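Long-range contacts in competence damage-inducible protein A (Enterobacter cloacae subsp. cloacae, PDB 5VU3), which is of uncharacterised function but belongs to the CinA (competence-damaged protein) family, named for a link to DNA damage and competence: residues R71-S76 with A96-I101; W132-K137 with A162-K167. All blocks are in the same frame, centred on the assembly; numbering follows the deposited sequence.

Both contacts are partly buried. Interaction 1 lies within the helical layer on one face of the sheet, joining helices 66-73 and 88-101 next to the second subunit; interaction 2 joins strand 127-134 to helix 149-167 on the other face, with no other chain of the assembly touching it. They share no element, yet they meet where helix 88-101 passes the end of strand 127-134 and its turn: Arg99 packs on Asn133, Gly135 and Gly136, and Ala96 on Asn133. The chemistry differs accordingly. Residues 71-76 and 96-101 combine small aliphatic contacts with a weak hydroxyl-to-carbonyl bond, whereas 132-137 and 162-167 rely on an indole, aliphatic chains and a lysine cation.

Interaction 1: residues R71-S76 with A96-I101; sequences RILGVS and ASIRDI
Ser97 is brought to Leu73 by its first torsion, which sets OG anti to the backbone N (chi1 168°). The hydroxyl thereby reaches the carbonyl of Leu73, with Ser97 OG 3.0 Å from Leu73 O. This is a weak hydrogen bond, and not a settled one, because the hydroxyl proton has another acceptor within reach. Serine suits the spot because its short side chain lets the backbones approach, with Leu73 CA and Ser97 CA only 5.4 Å apart. Gly74, with positive phi, is the first residue to leave helical angles, a conformation glycine adopts easily.

Leucine supplies the apolar part. Its CD2 methyl touches Ile98 CB at 4.0 Å and Ile101 CD1 at 3.9 Å. Separately, Leu73 CD2 comes within 3.4 Å of the hydroxyl oxygen, Ser97 OG. Ile101 CD1 also rests 3.5 Å from Ile72 O, so one methyl bridges backbone and side chain.

On the side facing the sheet, Leu73 and Ile98 both pack on Leu61 of strand 57-63, and Ile98 continues onto strands 32-37 and 106-112. On the outer flank Ile72 and Ile101 meet Ile101 and Ile72 of the second subunit, placing this helix pair between sheet and dimer interface.

Interaction 2: residues W132-K137 with A162-K167; sequences WNIGGK and AELVTK
Trp132 and Lys167 form the polar part of this contact, a cation-pi interaction. Lys167 NZ lies 4.7 Å from the centroid of the six-membered ring and 19° off its normal, hence over the face. The lysine chain bends at its last torsion (chi4 44°), which sets NZ there, while Lys167 CE approaches Trp132 CE3 at 3.8 Å on that face, offset toward the rim. The two side chains cross at about a right angle. A long aliphatic chain with a terminal charge suits this partly exposed place, because its methylenes can cover the indole while the ammonium adds electrostatic attraction.

The remaining contacts are apolar. The wide, flat indole can take several helix side chains at once. Glu163 meets its benzene part through methylenes, Glu163 CB being 3.4 Å from Trp132 CZ2, while the carboxylate leads away. Beside the pyrrole part, Leu164 CB lies 3.9 Å from Trp132 CD1. Farther along the strand, Ile134 CD1 touches both Leu164 CD1 (3.9 Å) and Lys167 CB (3.8 Å); branched aliphatics suit this apolar side.

A hydrogen bond also ties strand to helix: Trp132 NE1 donates to Ser160 O, just before 162-167, which helps to fix the indole's rotation. Within the turn, Gly136 N binds Asn133 OD1 at 2.8 Å in an Asx motif.

Residues Ile134 to Lys137 make a type I' turn, whose positive phi values suit Gly135 and Gly136. This hairpin links antiparallel strands 127-134 and 137-144, against which helix 149-167 packs, as in an alpha/beta/alpha sandwich.

Interaction 1: residues R71-S76 with A96-I101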
ATOM      1  N   ARG A  71      17.205  -2.699  -3.713  1.00 29.54           N
ATOM      2  CA  ARG A  71      17.567  -1.287  -3.733  1.00 31.02           C
ATOM      3  C   ARG A  71      16.887  -0.507  -2.611  1.00 28.95           C
ATOM      4  O   ARG A  71      17.531   0.317  -1.945  1.00 27.43           O
ATOM      5  CB  ARG A  71      17.214  -0.699  -5.096  1.00 30.89           C
ATOM      6  CG  ARG A  71      17.985   0.541  -5.475  1.00 40.28           C
ATOM      7  CD  ARG A  71      17.470   1.074  -6.801  1.00 49.38           C
ATOM      8  NE  ARG A  71      16.012   1.173  -6.797  1.00 51.79           N
ATOM      9  CZ  ARG A  71      15.207   0.343  -7.455  1.00 51.20           C
ATOM     10  NH1 ARG A  71      15.727  -0.645  -8.176  1.00 42.83           N
ATOM     11  NH2 ARG A  71      13.890   0.496  -7.385  1.00 51.84           N
ATOM     12  N   ILE A  72      15.598  -0.753  -2.381  1.00 24.05           N
ATOM     13  CA  ILE A  72      14.857   0.006  -1.375  1.00 24.04           C
ATOM     14  C   ILE A  72      15.065  -0.583   0.013  1.00 24.35           C
ATOM     15  O   ILE A  72      15.294   0.146   0.985  1.00 27.85           O
ATOM     16  CB  ILE A  72      13.361   0.059  -1.728  1.00 22.98           C
ATOM     17  CG1 ILE A  72      13.148   0.672  -3.113  1.00 28.21           C
ATOM     18  CG2 ILE A  72      12.595   0.840  -0.660  1.00 25.18           C
ATOM     19  CD1 ILE A  72      11.702   0.686  -3.544  1.00 28.79           C
ATOM     20  N   LEU A  73      14.975  -1.903   0.131  1.00 21.02           N
ATOM     21  CA  LEU A  73      14.999  -2.574   1.419  1.00 23.88           C
ATOM     22  C   LEU A  73      16.330  -3.248   1.719  1.00 29.38           C
ATOM     23  O   LEU A  73      16.447  -3.919   2.747  1.00 36.40           O
ATOM     24  CB  LEU A  73      13.871  -3.605   1.491  1.00 23.82           C
ATOM     25  CG  LEU A  73      12.443  -3.054   1.562  1.00 29.41           C
ATOM     26  CD1 LEU A  73      11.412  -4.176   1.505  1.00 29.74           C
ATOM     27  CD2 LEU A  73      12.246  -2.206   2.816  1.00 31.19           C
ATOM     28  N   GLY A  74      17.329  -3.095   0.857  1.00 30.53           N
ATOM     29  CA  GLY A  74      18.645  -3.637   1.155  1.00 29.99           C
ATOM     30  C   GLY A  74      18.675  -5.137   1.318  1.00 31.26           C
ATOM     31  O   GLY A  74      19.547  -5.662   2.022  1.00 33.89           O
ATOM     32  N   VAL A  75      17.738  -5.848   0.695  1.00 22.91           N
ATOM     33  CA  VAL A  75      17.790  -7.304   0.690  1.00 25.47           C
ATOM     34  C   VAL A  75      19.032  -7.751  -0.067  1.00 28.86           C
ATOM     35  O   VAL A  75      19.325  -7.253  -1.163  1.00 26.33           O
ATOM     36  CB  VAL A  75      16.508  -7.884   0.076  1.00 23.86           C
ATOM     37  CG1 VAL A  75      16.655  -9.389  -0.166  1.00 24.39           C
ATOM     38  CG2 VAL A  75      15.299  -7.582   0.977  1.00 23.40           C
ATOM     39  N   SER A  76      19.777  -8.680   0.525  1.00 27.08           N
ATOM     40  CA  SER A  76      21.029  -9.131  -0.062  1.00 32.10           C
ATOM     41  C   SER A  76      20.777  -9.923  -1.342  1.00 29.24           C
ATOM     42  O   SER A  76      19.927 -10.819  -1.355  1.00 28.17           O
ATOM     43  CB  SER A  76      21.795  -9.989   0.939  1.00 37.28           C
ATOM     44  OG  SER A  76      22.804 -10.730   0.283  1.00 42.23           O
ATOM     45  N   ALA A  96      13.195  -6.148   8.816  1.00 20.76           N
ATOM     46  CA  ALA A  96      14.176  -5.346   9.537  1.00 23.76           C
ATOM     47  C   ALA A  96      14.378  -3.996   8.862  1.00 21.29           C
ATOM     48  O   ALA A  96      14.462  -2.958   9.530  1.00 24.67           O
ATOM     49  CB  ALA A  96      15.505  -6.103   9.634  1.00 23.59           C
ATOM     50  N   SER A  97      14.460  -3.991   7.535  1.00 19.86           N
ATOM     51  CA  SER A  97      14.729  -2.754   6.812  1.00 22.52           C
ATOM     52  C   SER A  97      13.542  -1.792   6.884  1.00 23.98           C
ATOM     53  O   SER A  97      13.720  -0.599   7.154  1.00 23.01           O
ATOM     54  CB  SER A  97      15.079  -3.073   5.362  1.00 25.34           C
ATOM     55  OG  SER A  97      15.083  -1.897   4.573  1.00 32.70           O
ATOM     56  N   ILE A  98      12.322  -2.284   6.643  1.00 21.76           N
ATOM     57  CA  ILE A  98      11.180  -1.362   6.644  1.00 18.31           C
ATOM     58  C   ILE A  98      10.948  -0.803   8.042  1.00 20.27           C
ATOM     59  O   ILE A  98      10.541   0.355   8.196  1.00 19.89           O
ATOM     60  CB  ILE A  98       9.913  -2.033   6.077  1.00 19.24           C
ATOM     61  CG1 ILE A  98       8.811  -0.992   5.826  1.00 18.56           C
ATOM     62  CG2 ILE A  98       9.394  -3.134   7.006  1.00 17.77           C
ATOM     63  CD1 ILE A  98       9.186   0.088   4.822  1.00 23.48           C
ATOM     64  N   ARG A  99      11.231  -1.593   9.077  1.00 25.16           N
ATOM     65  CA  ARG A  99      11.133  -1.095  10.444  1.00 24.80           C
ATOM     66  C   ARG A  99      12.068   0.091  10.664  1.00 24.30           C
ATOM     67  O   ARG A  99      11.700   1.075  11.317  1.00 21.52           O
ATOM     68  CB  ARG A  99      11.437  -2.235  11.419  1.00 22.86           C
ATOM     69  CG  ARG A  99      11.362  -1.857  12.876  1.00 27.52           C
ATOM     70  CD  ARG A  99      11.730  -3.024  13.782  1.00 26.42           C
ATOM     71  NE  ARG A  99      11.887  -2.577  15.163  1.00 29.18           N
ATOM     72  CZ  ARG A  99      13.048  -2.297  15.747  1.00 33.39           C
ATOM     73  NH1 ARG A  99      14.189  -2.430  15.086  1.00 31.09           N
ATOM     74  NH2 ARG A  99      13.067  -1.884  17.009  1.00 35.88           N
ATOM     75  N   ASP A 100      13.272   0.032  10.097  1.00 26.03           N
ATOM     76  CA  ASP A 100      14.211   1.140  10.241  1.00 27.86           C
ATOM     77  C   ASP A 100      13.809   2.332   9.376  1.00 22.91           C
ATOM     78  O   ASP A 100      13.857   3.483   9.826  1.00 23.60           O
ATOM     79  CB  ASP A 100      15.618   0.674   9.880  1.00 36.41           C
ATOM     80  CG  ASP A 100      16.165  -0.326  10.868  1.00 43.24           C
ATOM     81  OD1 ASP A 100      15.847  -0.202  12.074  1.00 46.52           O
ATOM     82  OD2 ASP A 100      16.913  -1.230  10.435  1.00 41.23           O
ATOM     83  N   ILE A 101      13.436   2.075   8.120  1.00 22.48           N
ATOM     84  CA  ILE A 101      13.063   3.159   7.214  1.00 21.67           C
ATOM     85  C   ILE A 101      11.893   3.952   7.781  1.00 20.61           C
ATOM     86  O   ILE A 101      11.854   5.189   7.694  1.00 23.12           O
ATOM     87  CB  ILE A 101      12.744   2.592   5.817  1.00 24.68           C
ATOM     88  CG1 ILE A 101      14.031   2.176   5.095  1.00 26.83           C
ATOM     89  CG2 ILE A 101      11.965   3.601   4.973  1.00 26.99           C
ATOM     90  CD1 ILE A 101      13.787   1.161   3.979  1.00 25.85           C
TER

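Interaction 2: residues W132-K137 with A162-K167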
ATOM      1  N   TRP A 132       7.464 -11.172  11.283  1.00 18.82           N
ATOM      2  CA  TRP A 132       7.023 -10.187  12.261  1.00 21.74           C
ATOM      3  C   TRP A 132       8.242  -9.786  13.079  1.00 21.87           C
ATOM      4  O   TRP A 132       8.827 -10.623  13.772  1.00 26.48           O
ATOM      5  CB  TRP A 132       5.920 -10.737  13.173  1.00 22.65           C
ATOM      6  CG  TRP A 132       4.685 -11.276  12.477  1.00 20.63           C
ATOM      7  CD1 TRP A 132       3.511 -10.608  12.247  1.00 20.41           C
ATOM      8  CD2 TRP A 132       4.498 -12.601  11.952  1.00 19.07           C
ATOM      9  NE1 TRP A 132       2.611 -11.435  11.605  1.00 19.54           N
ATOM     10  CE2 TRP A 132       3.192 -12.664  11.422  1.00 20.32           C
ATOM     11  CE3 TRP A 132       5.304 -13.743  11.890  1.00 21.63           C
ATOM     12  CZ2 TRP A 132       2.684 -13.818  10.822  1.00 19.83           C
ATOM     13  CZ3 TRP A 132       4.796 -14.887  11.294  1.00 23.22           C
ATOM     14  CH2 TRP A 132       3.498 -14.917  10.775  1.00 22.89           C
ATOM     15  N   ASN A 133       8.636  -8.523  12.976  1.00 27.04           N
ATOM     16  CA  ASN A 133       9.736  -7.962  13.750  1.00 23.50           C
ATOM     17  C   ASN A 133       9.122  -7.071  14.824  1.00 25.71           C
ATOM     18  O   ASN A 133       8.510  -6.042  14.512  1.00 22.65           O
ATOM     19  CB  ASN A 133      10.701  -7.188  12.848  1.00 21.69           C
ATOM     20  CG  ASN A 133      11.895  -6.639  13.598  1.00 24.29           C
ATOM     21  OD1 ASN A 133      11.765  -6.164  14.723  1.00 28.12           O
ATOM     22  ND2 ASN A 133      13.070  -6.678  12.967  1.00 25.79           N
ATOM     23  N   ILE A 134       9.277  -7.469  16.080  1.00 26.38           N
ATOM     24  CA  ILE A 134       8.766  -6.718  17.217  1.00 27.54           C
ATOM     25  C   ILE A 134       9.967  -6.230  18.010  1.00 28.16           C
ATOM     26  O   ILE A 134      10.630  -7.018  18.694  1.00 28.57           O
ATOM     27  CB  ILE A 134       7.835  -7.565  18.095  1.00 27.07           C
ATOM     28  CG1 ILE A 134       6.535  -7.887  17.351  1.00 27.02           C
ATOM     29  CG2 ILE A 134       7.524  -6.824  19.374  1.00 31.54           C
ATOM     30  CD1 ILE A 134       5.726  -9.004  17.987  1.00 33.18           C
ATOM     31  N   GLY A 135      10.258  -4.938  17.918  1.00 27.12           N
ATOM     32  CA  GLY A 135      11.364  -4.374  18.680  1.00 31.26           C
ATOM     33  C   GLY A 135      12.721  -4.976  18.369  1.00 32.26           C
ATOM     34  O   GLY A 135      13.609  -4.953  19.227  1.00 32.90           O
ATOM     35  N   GLY A 136      12.910  -5.511  17.160  1.00 29.75           N
ATOM     36  CA  GLY A 136      14.170  -6.116  16.767  1.00 34.66           C
ATOM     37  C   GLY A 136      14.199  -7.632  16.821  1.00 36.06           C
ATOM     38  O   GLY A 136      15.137  -8.239  16.284  1.00 39.46           O
ATOM     39  N   LYS A 137      13.213  -8.253  17.454  1.00 31.26           N
ATOM     40  CA  LYS A 137      13.098  -9.702  17.545  1.00 36.46           C
ATOM     41  C   LYS A 137      12.140 -10.172  16.461  1.00 33.15           C
ATOM     42  O   LYS A 137      11.024  -9.655  16.352  1.00 29.52           O
ATOM     43  CB  LYS A 137      12.602 -10.091  18.941  1.00 44.54           C
ATOM     44  CG  LYS A 137      12.432 -11.575  19.245  1.00 55.57           C
ATOM     45  CD  LYS A 137      11.834 -11.736  20.653  1.00 63.26           C
ATOM     46  CE  LYS A 137      11.543 -13.190  21.031  1.00 66.61           C
ATOM     47  NZ  LYS A 137      12.701 -13.864  21.687  1.00 71.41           N
ATOM     48  N   ALA A 162      -3.696 -11.690  12.433  1.00 18.84           N
ATOM     49  CA  ALA A 162      -4.078 -12.543  13.555  1.00 16.90           C
ATOM     50  C   ALA A 162      -2.857 -12.984  14.346  1.00 20.90           C
ATOM     51  O   ALA A 162      -2.875 -13.007  15.584  1.00 19.88           O
ATOM     52  CB  ALA A 162      -4.851 -13.762  13.050  1.00 17.73           C
ATOM     53  N   GLU A 163      -1.783 -13.339  13.641  1.00 18.03           N
ATOM     54  CA  GLU A 163      -0.556 -13.736  14.316  1.00 19.77           C
ATOM     55  C   GLU A 163       0.036 -12.588  15.120  1.00 21.20           C
ATOM     56  O   GLU A 163       0.478 -12.786  16.255  1.00 25.43           O
ATOM     57  CB  GLU A 163       0.444 -14.256  13.286  1.00 24.03           C
ATOM     58  CG  GLU A 163       0.028 -15.582  12.679  1.00 32.05           C
ATOM     59  CD  GLU A 163      -0.458 -16.556  13.740  1.00 41.82           C
ATOM     60  OE1 GLU A 163       0.407 -17.160  14.410  1.00 41.42           O
ATOM     61  OE2 GLU A 163      -1.692 -16.707  13.911  1.00 45.16           O
ATOM     62  N   LEU A 164       0.072 -11.383  14.544  1.00 20.91           N
ATOM     63  CA  LEU A 164       0.634 -10.248  15.269  1.00 22.64           C
ATOM     64  C   LEU A 164      -0.173  -9.943  16.522  1.00 22.72           C
ATOM     65  O   LEU A 164       0.398  -9.648  17.579  1.00 23.47           O
ATOM     66  CB  LEU A 164       0.699  -9.008  14.375  1.00 21.10           C
ATOM     67  CG  LEU A 164       1.381  -7.808  15.050  1.00 19.78           C
ATOM     68  CD1 LEU A 164       2.767  -8.205  15.577  1.00 21.36           C
ATOM     69  CD2 LEU A 164       1.493  -6.599  14.110  1.00 17.95           C
ATOM     70  N   VAL A 165      -1.505  -9.996  16.423  1.00 23.62           N
ATOM     71  CA  VAL A 165      -2.344  -9.753  17.596  1.00 25.54           C
ATOM     72  C   VAL A 165      -1.978 -10.722  18.713  1.00 31.91           C
ATOM     73  O   VAL A 165      -1.794 -10.329  19.871  1.00 34.73           O
ATOM     74  CB  VAL A 165      -3.836  -9.857  17.224  1.00 22.16           C
ATOM     75  CG1 VAL A 165      -4.684  -9.969  18.484  1.00 28.08           C
ATOM     76  CG2 VAL A 165      -4.257  -8.639  16.415  1.00 21.73           C
ATOM     77  N   THR A 166      -1.856 -12.005  18.373  1.00 29.41           N
ATOM     78  CA  THR A 166      -1.470 -13.007  19.360  1.00 31.75           C
ATOM     79  C   THR A 166      -0.108 -12.697  19.960  1.00 33.67           C
ATOM     80  O   THR A 166       0.073 -12.773  21.181  1.00 40.95           O
ATOM     81  CB  THR A 166      -1.460 -14.392  18.717  1.00 34.70           C
ATOM     82  OG1 THR A 166      -2.776 -14.705  18.246  1.00 34.74           O
ATOM     83  CG2 THR A 166      -1.023 -15.446  19.731  1.00 39.23           C
ATOM     84  N   LYS A 167       0.863 -12.336  19.115  1.00 31.71           N
ATOM     85  CA  LYS A 167       2.208 -12.056  19.605  1.00 38.95           C
ATOM     86  C   LYS A 167       2.243 -10.864  20.549  1.00 43.73           C
ATOM     87  O   LYS A 167       3.149 -10.779  21.385  1.00 48.23           O
ATOM     88  CB  LYS A 167       3.154 -11.821  18.426  1.00 37.31           C
ATOM     89  CG  LYS A 167       3.495 -13.095  17.654  1.00 36.89           C
ATOM     90  CD  LYS A 167       4.065 -12.772  16.284  1.00 33.61           C
ATOM     91  CE  LYS A 167       4.708 -13.989  15.641  1.00 35.20           C
ATOM     92  NZ  LYS A 167       3.889 -15.222  15.783  1.00 37.19           N
TER